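Local coordinates for putative membrane transport protein (Vibrio parahaemolyticus RIMD 2210633, PDB 3CK6), which probably imports zinc ions together with protons as a CorA-family transporter, its cytoplasmic domain forming a funnel-shaped homopentamer, at residues I181-K184 and R185-P189; T220-N223 and E224-F228; L151-D154 and T155-E158; N139-I142 and E143-G147; G83-N87 and E88-P92. The protein carries 1 engineered substitution. All blocks are in the same frame, centred on the assembly; numbering follows the deposited sequence.

Interaction 1. Residues I181-K184 and R185-P189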
# COMPACT_ATOMS: atom_id res chain seq x y z
N ILE E 181 -6.60 -3.06 -19.62
CA ILE E 181 -5.62 -2.07 -19.12
C ILE E 181 -5.88 -0.64 -19.60
O ILE E 181 -5.67 0.31 -18.83
CB ILE E 181 -4.13 -2.46 -19.26
CG1 ILE E 181 -3.70 -2.47 -20.74
CG2 ILE E 181 -3.86 -3.82 -18.53
CD1 ILE E 181 -2.15 -2.46 -20.99
N SER E 182 -6.38 -0.51 -20.83
CA SER E 182 -6.81 0.78 -21.37
C SER E 182 -7.93 1.41 -20.52
O SER E 182 -7.87 2.61 -20.23
CB SER E 182 -7.24 0.67 -22.84
OG SER E 182 -6.19 0.16 -23.65
N ILE E 183 -8.93 0.61 -20.14
CA ILE E 183 -10.04 1.04 -19.25
C ILE E 183 -9.53 1.38 -17.87
O ILE E 183 -9.93 2.41 -17.26
CB ILE E 183 -11.16 -0.08 -19.05
CG1 ILE E 183 -11.81 -0.53 -20.37
CG2 ILE E 183 -12.25 0.37 -18.10
CD1 ILE E 183 -12.07 0.54 -21.39
N LYS E 184 -8.69 0.49 -17.34
CA LYS E 184 -8.23 0.60 -15.95
C LYS E 184 -7.47 1.91 -15.73
O LYS E 184 -7.59 2.54 -14.68
CB LYS E 184 -7.35 -0.58 -15.56
CG LYS E 184 -6.67 -0.41 -14.21
CD LYS E 184 -5.81 -1.64 -13.89
CE LYS E 184 -5.05 -1.45 -12.58
NZ LYS E 184 -4.50 -2.75 -12.10
N ARG E 185 -6.71 2.31 -16.76
CA ARG E 185 -5.94 3.55 -16.77
C ARG E 185 -6.75 4.76 -16.28
O ARG E 185 -6.23 5.63 -15.58
CB ARG E 185 -5.38 3.81 -18.18
CG ARG E 185 -4.64 5.14 -18.37
CD ARG E 185 -4.38 5.37 -19.84
NE ARG E 185 -3.59 6.58 -20.09
CZ ARG E 185 -3.26 7.01 -21.30
NH1 ARG E 185 -3.64 6.32 -22.39
NH2 ARG E 185 -2.52 8.14 -21.43
N PHE E 186 -8.03 4.80 -16.67
CA PHE E 186 -8.93 5.90 -16.31
C PHE E 186 -9.95 5.58 -15.22
O PHE E 186 -10.43 6.48 -14.51
CB PHE E 186 -9.65 6.38 -17.55
CG PHE E 186 -8.72 6.89 -18.63
CD1 PHE E 186 -7.86 7.96 -18.36
CD2 PHE E 186 -8.67 6.27 -19.87
CE1 PHE E 186 -6.99 8.45 -19.34
CE2 PHE E 186 -7.78 6.75 -20.86
CZ PHE E 186 -6.94 7.85 -20.58
N ILE E 187 -10.31 4.32 -15.11
CA ILE E 187 -11.38 3.96 -14.19
C ILE E 187 -10.94 3.95 -12.73
O ILE E 187 -11.70 4.32 -11.85
CB ILE E 187 -12.14 2.72 -14.71
CG1 ILE E 187 -12.93 3.18 -15.94
CG2 ILE E 187 -13.09 2.18 -13.65
CD1 ILE E 187 -13.80 2.12 -16.55
N ARG E 188 -9.67 3.61 -12.49
CA ARG E 188 -9.07 3.79 -11.17
C ARG E 188 -9.14 5.28 -10.69
O ARG E 188 -9.73 5.56 -9.64
CB ARG E 188 -7.65 3.21 -11.15
CG ARG E 188 -7.03 3.06 -9.77
CD ARG E 188 -6.04 1.88 -9.75
NE ARG E 188 -6.28 1.00 -8.60
CZ ARG E 188 -7.07 -0.08 -8.61
NH1 ARG E 188 -7.22 -0.79 -7.50
NH2 ARG E 188 -7.71 -0.44 -9.73
N PRO E 189 -8.57 6.24 -11.47
CA PRO E 189 -8.75 7.67 -11.12
C PRO E 189 -10.21 8.14 -10.97
O PRO E 189 -10.48 9.02 -10.14
CB PRO E 189 -8.13 8.41 -12.31
CG PRO E 189 -7.20 7.49 -12.91
CD PRO E 189 -7.70 6.08 -12.65
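Lys184 and Arg188 lie side by side, one turn apart on helix 173-199, and point the same way. Lys184 is stretched out along its whole length, with CG opposite the backbone N (chi1 171°). Its CB sits 3.2 Å from the N of Arg185, the next residue. Its CG is 3.7 Å from that same Arg185 N. The chain then leaves the backbone, and Lys184 CE comes within 4.0 Å of Arg188 NH2, obliquely to the guanidinium. At the tip, Lys184 NZ makes a salt bridge with Glu227 on helix 209-246. The bend of Arg188 at chi3 (-131°) helps bring NH2 beside Lys184, and Arg188 NH2 has a long, weak ion pair with Glu227.

Arg185 goes another way. Its extended side chain lies alongside Phe186, and Phe186 CZ is 3.5 Å above the guanidinium plane. Arg185 NH2 bonds Thr225 of a neighbouring subunit, while Phe186 has a cation-pi contact with Arg82.

The backbone is distorted here. Ile183 O accepts two N-H groups: Ile187 N at 2.9 Å, in the carbonyl plane, and Phe186 N at 3.1 Å, well above it. Arg188 N reaches Lys184 O at 3.2 Å in a nearly straight bond (170°). Phe186 N bonds three residues back instead of four, and Pro189 has no N-H, so the helix kinks at these two positions.

Lys184 chiefly, and Arg188 weakly, would probably help keep the Glu227 carboxylate ionised. The carboxylate would in turn ease the closeness of the two positive groups.

Interaction 2. Residues T220-N223 and E224-F228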
# COMPACT_ATOMS: atom_id res chain seq x y z
N THR E 220 -16.45 1.52 -7.64
CA THR E 220 -15.57 0.61 -6.89
C THR E 220 -15.78 -0.82 -7.37
O THR E 220 -14.81 -1.51 -7.68
CB THR E 220 -15.82 0.72 -5.38
OG1 THR E 220 -15.64 2.07 -4.98
CG2 THR E 220 -14.86 -0.18 -4.57
N ARG E 221 -17.04 -1.23 -7.48
CA ARG E 221 -17.38 -2.55 -8.05
C ARG E 221 -16.77 -2.74 -9.45
O ARG E 221 -16.19 -3.80 -9.74
CB ARG E 221 -18.89 -2.79 -8.09
CG ARG E 221 -19.29 -4.07 -8.91
CD ARG E 221 -20.84 -4.24 -8.89
NE ARG E 221 -21.51 -3.06 -9.46
CZ ARG E 221 -21.50 -2.72 -10.75
NH1 ARG E 221 -22.13 -1.62 -11.14
NH2 ARG E 221 -20.87 -3.46 -11.65
N ILE E 222 -16.92 -1.73 -10.31
CA ILE E 222 -16.30 -1.76 -11.65
C ILE E 222 -14.80 -2.05 -11.59
O ILE E 222 -14.31 -2.98 -12.28
CB ILE E 222 -16.65 -0.50 -12.49
CG1 ILE E 222 -18.17 -0.48 -12.77
CG2 ILE E 222 -15.76 -0.39 -13.77
CD1 ILE E 222 -18.69 0.79 -13.45
N ASN E 223 -14.07 -1.29 -10.76
CA ASN E 223 -12.62 -1.48 -10.58
C ASN E 223 -12.27 -2.89 -10.11
O ASN E 223 -11.34 -3.49 -10.64
CB ASN E 223 -12.02 -0.44 -9.63
CG ASN E 223 -11.63 0.84 -10.34
OD1 ASN E 223 -10.67 0.87 -11.10
ND2 ASN E 223 -12.41 1.90 -10.13
N GLU E 224 -13.02 -3.42 -9.16
CA GLU E 224 -12.80 -4.79 -8.70
C GLU E 224 -13.07 -5.84 -9.78
O GLU E 224 -12.38 -6.83 -9.84
CB GLU E 224 -13.61 -5.11 -7.46
CG GLU E 224 -13.20 -4.20 -6.29
CD GLU E 224 -14.11 -4.27 -5.08
OE1 GLU E 224 -15.28 -4.74 -5.16
OE2 GLU E 224 -13.63 -3.80 -4.02
N THR E 225 -14.09 -5.61 -10.60
CA THR E 225 -14.43 -6.50 -11.69
C THR E 225 -13.32 -6.54 -12.74
O THR E 225 -12.94 -7.62 -13.22
CB THR E 225 -15.78 -6.11 -12.33
OG1 THR E 225 -16.82 -6.51 -11.45
CG2 THR E 225 -15.98 -6.88 -13.64
N ILE E 226 -12.82 -5.36 -13.10
CA ILE E 226 -11.65 -5.24 -13.99
C ILE E 226 -10.46 -6.07 -13.48
O ILE E 226 -9.86 -6.80 -14.25
CB ILE E 226 -11.26 -3.76 -14.22
CG1 ILE E 226 -12.33 -3.07 -15.08
CG2 ILE E 226 -9.86 -3.64 -14.92
CD1 ILE E 226 -12.07 -1.64 -15.32
N GLU E 227 -10.14 -5.94 -12.19
CA GLU E 227 -9.02 -6.70 -11.61
C GLU E 227 -9.26 -8.18 -11.67
O GLU E 227 -8.34 -8.96 -11.91
CB GLU E 227 -8.71 -6.28 -10.17
CG GLU E 227 -8.19 -4.87 -10.05
CD GLU E 227 -6.86 -4.68 -10.76
OE1 GLU E 227 -6.74 -3.68 -11.49
OE2 GLU E 227 -5.95 -5.52 -10.59
N PHE E 228 -10.52 -8.57 -11.48
CA PHE E 228 -10.88 -9.96 -11.59
C PHE E 228 -10.70 -10.46 -13.02
O PHE E 228 -10.12 -11.54 -13.24
CB PHE E 228 -12.32 -10.21 -11.12
CG PHE E 228 -12.81 -11.58 -11.42
CD1 PHE E 228 -12.20 -12.70 -10.83
CD2 PHE E 228 -13.88 -11.77 -12.28
CE1 PHE E 228 -12.66 -14.00 -11.11
CE2 PHE E 228 -14.35 -13.04 -12.57
CZ PHE E 228 -13.73 -14.17 -11.99
O HOH W 1 -19.33 -5.87 -11.82
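The guanidinium of Arg221 meets a water at its edge, in plane, and that water joins it to Thr225 one turn on. Arg221 NH2 donates a hydrogen bond to the water at 2.9 Å. Thr225 OG1 lies 2.6 Å from the same water. The other end of the guanidinium is held too, since NH1 makes a salt bridge with Asp150 of helix 134-161. A second flat group is the carboxylate of Glu224. It runs beside Thr220, pointing the same way, and its OE2 is 3.9 Å from Thr220 CG2. Glu224 CG is anti to its own carbonyl carbon (chi1 -62°), which lays this methylene 3.4 Å from Thr220 O. In the amide of Asn223, ND2 bonds Ile187 O on helix 173-199 and Ile219 O.

On the apolar side, Ile222 and Ile226 meet at an angle, CG2 of Ile222 standing 4.2 Å from CD1 of Ile226. The backbone of helix 209-246 is regular here. Ile226 N reaches Ile222 O at 2.9 Å (170°), and Glu227 N bonds Asn223 O at 3.1 Å.

A neighbouring subunit packs on the polar side. Arg66 of that subunit makes a salt bridge with Glu224 OE1, and Arg185 of the same subunit bonds Thr225 OG1. The helix therefore divides its chemistry. Isoleucines face the other helices of its own chain, while Glu224 and Thr225 serve the pentamer interface. Arg221 is fixed from two directions, by a carboxylate and by the shared water, so its guanidinium is probably restrained in rotation.

Interaction 3. Residues L151-D154 and T155-E158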
# COMPACT_ATOMS: atom_id res chain seq x y z
N LEU E 151 -21.85 -2.10 -19.27
CA LEU E 151 -22.32 -2.75 -20.50
C LEU E 151 -21.15 -3.21 -21.35
O LEU E 151 -21.17 -4.33 -21.87
CB LEU E 151 -23.25 -1.85 -21.34
CG LEU E 151 -24.75 -1.84 -20.97
CD1 LEU E 151 -25.45 -0.58 -21.48
CD2 LEU E 151 -25.50 -3.11 -21.44
N TYR E 152 -20.12 -2.36 -21.47
CA TYR E 152 -18.92 -2.75 -22.19
C TYR E 152 -18.19 -3.91 -21.52
O TYR E 152 -17.77 -4.87 -22.18
CB TYR E 152 -17.98 -1.56 -22.40
CG TYR E 152 -16.67 -1.91 -23.08
CD1 TYR E 152 -16.64 -2.33 -24.41
CD2 TYR E 152 -15.46 -1.81 -22.38
CE1 TYR E 152 -15.43 -2.65 -25.02
CE2 TYR E 152 -14.26 -2.13 -22.99
CZ TYR E 152 -14.24 -2.54 -24.30
OH TYR E 152 -13.03 -2.85 -24.89
N LEU E 153 -18.04 -3.84 -20.20
CA LEU E 153 -17.40 -4.91 -19.45
C LEU E 153 -18.08 -6.26 -19.66
O LEU E 153 -17.40 -7.28 -19.68
CB LEU E 153 -17.28 -4.58 -17.96
CG LEU E 153 -16.15 -3.61 -17.62
CD1 LEU E 153 -16.18 -3.20 -16.14
CD2 LEU E 153 -14.76 -4.16 -18.04
N ASP E 154 -19.40 -6.25 -19.85
CA ASP E 154 -20.17 -7.44 -20.20
C ASP E 154 -19.68 -8.09 -21.49
O ASP E 154 -19.67 -9.29 -21.59
CB ASP E 154 -21.66 -7.13 -20.35
CG ASP E 154 -22.37 -6.93 -19.02
OD1 ASP E 154 -21.83 -7.37 -17.97
OD2 ASP E 154 -23.48 -6.34 -19.03
N THR E 155 -19.29 -7.27 -22.47
CA THR E 155 -18.79 -7.78 -23.75
C THR E 155 -17.43 -8.44 -23.54
O THR E 155 -17.08 -9.39 -24.23
CB THR E 155 -18.66 -6.67 -24.84
OG1 THR E 155 -17.56 -5.80 -24.53
CG2 THR E 155 -19.93 -5.86 -24.95
N ILE E 156 -16.66 -7.91 -22.59
CA ILE E 156 -15.36 -8.50 -22.26
C ILE E 156 -15.57 -9.83 -21.53
O ILE E 156 -14.92 -10.84 -21.84
CB ILE E 156 -14.45 -7.52 -21.48
CG1 ILE E 156 -14.01 -6.37 -22.41
CG2 ILE E 156 -13.23 -8.26 -20.89
CD1 ILE E 156 -13.40 -5.16 -21.71
N GLU E 157 -16.51 -9.83 -20.59
CA GLU E 157 -16.90 -11.06 -19.91
C GLU E 157 -17.28 -12.18 -20.90
O GLU E 157 -16.85 -13.33 -20.72
CB GLU E 157 -18.04 -10.79 -18.93
CG GLU E 157 -18.56 -12.06 -18.25
CD GLU E 157 -19.63 -11.77 -17.23
OE1 GLU E 157 -19.64 -12.47 -16.19
OE2 GLU E 157 -20.46 -10.85 -17.46
N GLU E 158 -18.05 -11.84 -21.94
CA GLU E 158 -18.41 -12.78 -23.02
C GLU E 158 -17.20 -13.43 -23.68
O GLU E 158 -17.18 -14.64 -23.93
CB GLU E 158 -19.18 -12.06 -24.13
CG GLU E 158 -20.60 -11.64 -23.80
CD GLU E 158 -21.53 -11.82 -25.00
OE1 GLU E 158 -21.16 -12.58 -25.92
OE2 GLU E 158 -22.62 -11.20 -25.00
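Tyr152 and Thr155 are joined by hydrogen bonds on the carbonyl of Tyr152. Thr155 OG1 donates to Tyr152 O over a short 2.5 Å, in the carbonyl plane and on a lone pair. The hydroxyl can do so because OG1 stands between the backbone N and the carbonyl carbon (chi1 72°). Ile156 N also bonds Tyr152 O, at 3.3 Å, and Thr155 N adds a weak third bond. Further along, Glu157 N meets Leu153 O at 2.9 Å (166°).

The apolar contacts centre on Ile156. Its CG1 lies over one face of the Tyr152 ring, and its CD1 comes 3.4 Å from Tyr152 CE2. The same CD1 is 4.0 Å from Leu153 CD2.

One contact is between like charges. Asp154 and Glu157 run alongside each other, with Asp154 OD1 3.8 Å from Glu157 OE2 and the carboxylate planes 24° apart. This closeness may raise the affinity of one of them for a proton.

The arrangement is that of an amphipathic helix. Helix 134-161 turns Leu153 and Ile156 inward against helices 173-199 and 209-246, and a threonine hydroxyl bonds back to the carbonyl three residues earlier.

Interaction 4. Residues N139-I142 and E143-G147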
# COMPACT_ATOMS: atom_id res chain seq x y z
N ASN E 139 -25.51 13.56 -10.70
CA ASN E 139 -25.66 12.17 -10.26
C ASN E 139 -25.98 11.25 -11.43
O ASN E 139 -25.37 10.18 -11.57
CB ASN E 139 -26.77 12.11 -9.18
CG ASN E 139 -26.74 10.81 -8.35
OD1 ASN E 139 -27.38 10.77 -7.30
ND2 ASN E 139 -26.05 9.75 -8.82
N GLN E 140 -26.90 11.66 -12.29
CA GLN E 140 -27.25 10.87 -13.48
C GLN E 140 -26.12 10.77 -14.50
O GLN E 140 -25.96 9.74 -15.14
CB GLN E 140 -28.51 11.41 -14.15
CG GLN E 140 -29.79 11.14 -13.36
CD GLN E 140 -31.05 11.42 -14.17
OE1 GLN E 140 -30.99 11.61 -15.39
NE2 GLN E 140 -32.20 11.47 -13.49
N ILE E 141 -25.34 11.84 -14.66
CA ILE E 141 -24.16 11.78 -15.54
C ILE E 141 -23.17 10.72 -15.03
O ILE E 141 -22.73 9.84 -15.80
CB ILE E 141 -23.46 13.16 -15.68
CG1 ILE E 141 -24.40 14.17 -16.38
CG2 ILE E 141 -22.11 13.03 -16.47
CD1 ILE E 141 -23.94 15.65 -16.28
N ILE E 142 -22.84 10.79 -13.74
CA ILE E 142 -21.90 9.86 -13.11
C ILE E 142 -22.42 8.41 -13.25
O ILE E 142 -21.72 7.54 -13.76
CB ILE E 142 -21.61 10.27 -11.62
CG1 ILE E 142 -20.81 11.58 -11.58
CG2 ILE E 142 -20.85 9.18 -10.89
CD1 ILE E 142 -20.87 12.29 -10.24
N GLU E 143 -23.67 8.17 -12.83
CA GLU E 143 -24.24 6.83 -12.94
C GLU E 143 -24.44 6.37 -14.39
O GLU E 143 -24.31 5.17 -14.69
CB GLU E 143 -25.55 6.69 -12.16
CG GLU E 143 -25.37 6.73 -10.64
CD GLU E 143 -24.96 5.36 -10.03
OE1 GLU E 143 -24.07 4.68 -10.58
OE2 GLU E 143 -25.54 4.99 -8.97
N GLY E 144 -24.78 7.30 -15.28
CA GLY E 144 -24.94 6.95 -16.69
C GLY E 144 -23.64 6.42 -17.28
O GLY E 144 -23.63 5.39 -17.94
N LEU E 145 -22.54 7.14 -17.01
CA LEU E 145 -21.19 6.74 -17.42
C LEU E 145 -20.79 5.37 -16.85
O LEU E 145 -20.26 4.53 -17.58
CB LEU E 145 -20.17 7.83 -17.07
CG LEU E 145 -20.23 9.16 -17.83
CD1 LEU E 145 -19.29 10.18 -17.21
CD2 LEU E 145 -19.94 8.97 -19.31
N ASN E 146 -21.05 5.14 -15.55
CA ASN E 146 -20.90 3.80 -14.92
C ASN E 146 -21.67 2.71 -15.66
O ASN E 146 -21.10 1.67 -16.01
CB ASN E 146 -21.42 3.80 -13.46
CG ASN E 146 -20.47 4.46 -12.49
OD1 ASN E 146 -19.29 4.68 -12.82
ND2 ASN E 146 -20.96 4.78 -11.26
N GLY E 147 -22.98 2.94 -15.85
CA GLY E 147 -23.86 2.02 -16.57
C GLY E 147 -23.30 1.58 -17.93
O GLY E 147 -23.31 0.40 -18.26
O HOH W 2 -26.69 7.03 -7.69
O HOH W 3 -18.64 7.13 -13.43
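Asn139 to Gly147 form a regular alpha-helical stretch, with the N-H groups of Glu143 to Gly147 each bonded four residues back. It belongs to helix 134-161 of the CorA-like cytoplasmic domain. Glu143 N meets Asn139 O at 2.9 Å in a nearly straight bond (174°). Gly144 N comes closer to Gln140 O, at 2.7 Å, but less straight (146°). Leu145 N and Asn146 N continue the ladder to Ile141 O and Ile142 O.

Asn139 and Glu143 stand side by side and point the same way, their amide and carboxylate planes only 11° apart. Asn139 ND2 packs on Glu143 CG at 3.6 Å. A water ties the two ends together: it accepts from Asn139 ND2 and donates to Glu143 OE2 at 2.7 Å. Helix 209-246 adds Asn218, which bonds Glu143 OE1, and Arg208 bonds Asn139 OD1. Glu143 OE1 also accepts a hydrogen bond from Asn146 ND2 at 3.2 Å, from above the carboxylate plane. Both carboxylate oxygens thus have partners, and the group is probably held firmly in place.

The apolar side carries Ile141 and Leu145, which lie alongside each other, CG2 of Ile141 being 4.1 Å from CD1 of Leu145. Both also touch helix 116-126. A second water spans Ile142 and Asn146, donating to Ile142 O at 3.1 Å and to Asn146 OD1 at 2.6 Å.

Interaction 5. Residues G83-N87 and E88-P92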
# COMPACT_ATOMS: atom_id res chain seq x y z
N GLY E 83 -15.71 8.13 -20.17
CA GLY E 83 -16.75 7.18 -20.56
C GLY E 83 -16.34 6.37 -21.77
O GLY E 83 -15.39 6.73 -22.47
N ILE E 84 -17.07 5.29 -22.02
CA ILE E 84 -16.86 4.44 -23.22
C ILE E 84 -17.06 5.26 -24.51
O ILE E 84 -17.96 6.08 -24.60
CB ILE E 84 -17.80 3.21 -23.19
CG1 ILE E 84 -17.56 2.38 -21.92
CG2 ILE E 84 -17.60 2.29 -24.43
CD1 ILE E 84 -16.11 1.83 -21.79
N ASN E 85 -16.18 5.03 -25.48
CA ASN E 85 -16.24 5.73 -26.76
C ASN E 85 -17.11 4.89 -27.70
O ASN E 85 -16.63 3.87 -28.21
CB ASN E 85 -14.82 5.86 -27.30
CG ASN E 85 -14.72 6.83 -28.47
OD1 ASN E 85 -15.70 7.09 -29.18
ND2 ASN E 85 -13.51 7.38 -28.67
N MSE E 86 -18.37 5.28 -27.91
CA MSE E 86 -19.27 4.49 -28.75
C MSE E 86 -19.49 5.12 -30.12
O MSE E 86 -20.56 5.00 -30.75
CB MSE E 86 -20.61 4.18 -28.07
CG MSE E 86 -20.61 2.95 -27.15
SE MSE E 86 -19.57 1.39 -27.71
CE MSE E 86 -20.39 1.03 -29.43
N ASN E 87 -18.44 5.78 -30.61
CA ASN E 87 -18.46 6.47 -31.89
C ASN E 87 -17.65 5.71 -32.96
O ASN E 87 -16.77 4.91 -32.63
CB ASN E 87 -17.96 7.89 -31.68
CG ASN E 87 -18.84 8.67 -30.69
OD1 ASN E 87 -19.90 9.18 -31.06
ND2 ASN E 87 -18.42 8.74 -29.42
N GLU E 88 -17.95 5.94 -34.24
CA GLU E 88 -17.30 5.17 -35.31
C GLU E 88 -15.86 5.65 -35.52
O GLU E 88 -15.54 6.81 -35.21
CB GLU E 88 -18.12 5.20 -36.60
CG GLU E 88 -18.17 6.54 -37.34
CD GLU E 88 -18.44 6.37 -38.83
OE1 GLU E 88 -18.64 5.22 -39.29
OE2 GLU E 88 -18.45 7.39 -39.55
N ASN E 89 -14.99 4.76 -36.00
CA ASN E 89 -13.55 5.05 -36.16
C ASN E 89 -12.79 5.23 -34.84
O ASN E 89 -11.67 5.76 -34.82
CB ASN E 89 -13.29 6.27 -37.07
CG ASN E 89 -13.90 6.11 -38.45
OD1 ASN E 89 -14.72 6.93 -38.87
ND2 ASN E 89 -13.49 5.06 -39.17
N ALA E 90 -13.40 4.78 -33.75
CA ALA E 90 -12.75 4.74 -32.45
C ALA E 90 -13.00 3.38 -31.86
O ALA E 90 -13.90 2.66 -32.32
CB ALA E 90 -13.31 5.81 -31.54
N SER E 91 -12.20 3.01 -30.86
CA SER E 91 -12.44 1.81 -30.09
C SER E 91 -13.13 2.25 -28.81
O SER E 91 -12.84 3.35 -28.32
CB SER E 91 -11.13 1.09 -29.77
OG SER E 91 -10.20 1.17 -30.82
N PRO E 92 -14.03 1.40 -28.27
CA PRO E 92 -14.72 1.73 -27.01
C PRO E 92 -13.75 2.07 -25.88
O PRO E 92 -14.05 2.96 -25.06
CB PRO E 92 -15.48 0.43 -26.67
CG PRO E 92 -15.67 -0.25 -27.95
CD PRO E 92 -14.48 0.10 -28.81
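The methyl of Ala90 points toward the amide of Asn85. Ala90 CB lies 3.3 Å from Asn85 ND2 and 3.6 Å from Asn85 OD1, above the amide plane and somewhat nearer ND2. CG of Asn85 is anti to the backbone N (chi1 -167°), which swings the amide across to the returning arm of the loop. Each end of the amide has a polar partner as well. ND2 bonds Asp94 O. OD1 receives Asn87 ND2 at 3.2 Å, in the plane of the Asn87 amide, and takes a weak bond from Asn87 N. Asn87 ND2 also reaches Pro114 O.

The loop links the neighbouring antiparallel strands 77-83 and 96-103, as the long loop of a beta hairpin. It reverses direction in a type II turn from Asn87 to Ala90, with Asn89 at a positive phi of 68°. Asn85 N bonds Pro92 O at 3.0 Å, almost straight (178°) and on a carbonyl lone pair. Pro92 CA returns a C-H contact to Asn85 O at 3.1 Å.

Ile84 and Pro92 meet at a slant, with Ile84 CG2 3.6 Å from Pro92 CB. Both residues also touch Tyr152 of helix 134-161.

Overall arrangement
Interactions 1 to 4 lie on the three long helices of the domain, and interaction 5 is the loop that reaches over to them. Interactions 1 and 2, centres 10 Å apart, join helices 173-199 and 209-246, where Ile183 packs on Ile226. Leu153 CD1 of interaction 3 packs 3.7 Å from Ile222 CG2 of interaction 2. Tyr152 links interaction 3 to interaction 5, with its CE1 3.5 Å from Pro92 CB. Interactions 3 and 4 share helix 134-161, with centres about 17 Å apart. Only interactions 1 and 2 touch neighbouring subunits, so of the five they alone take part in packing between subunits of the funnel-shaped pentamer.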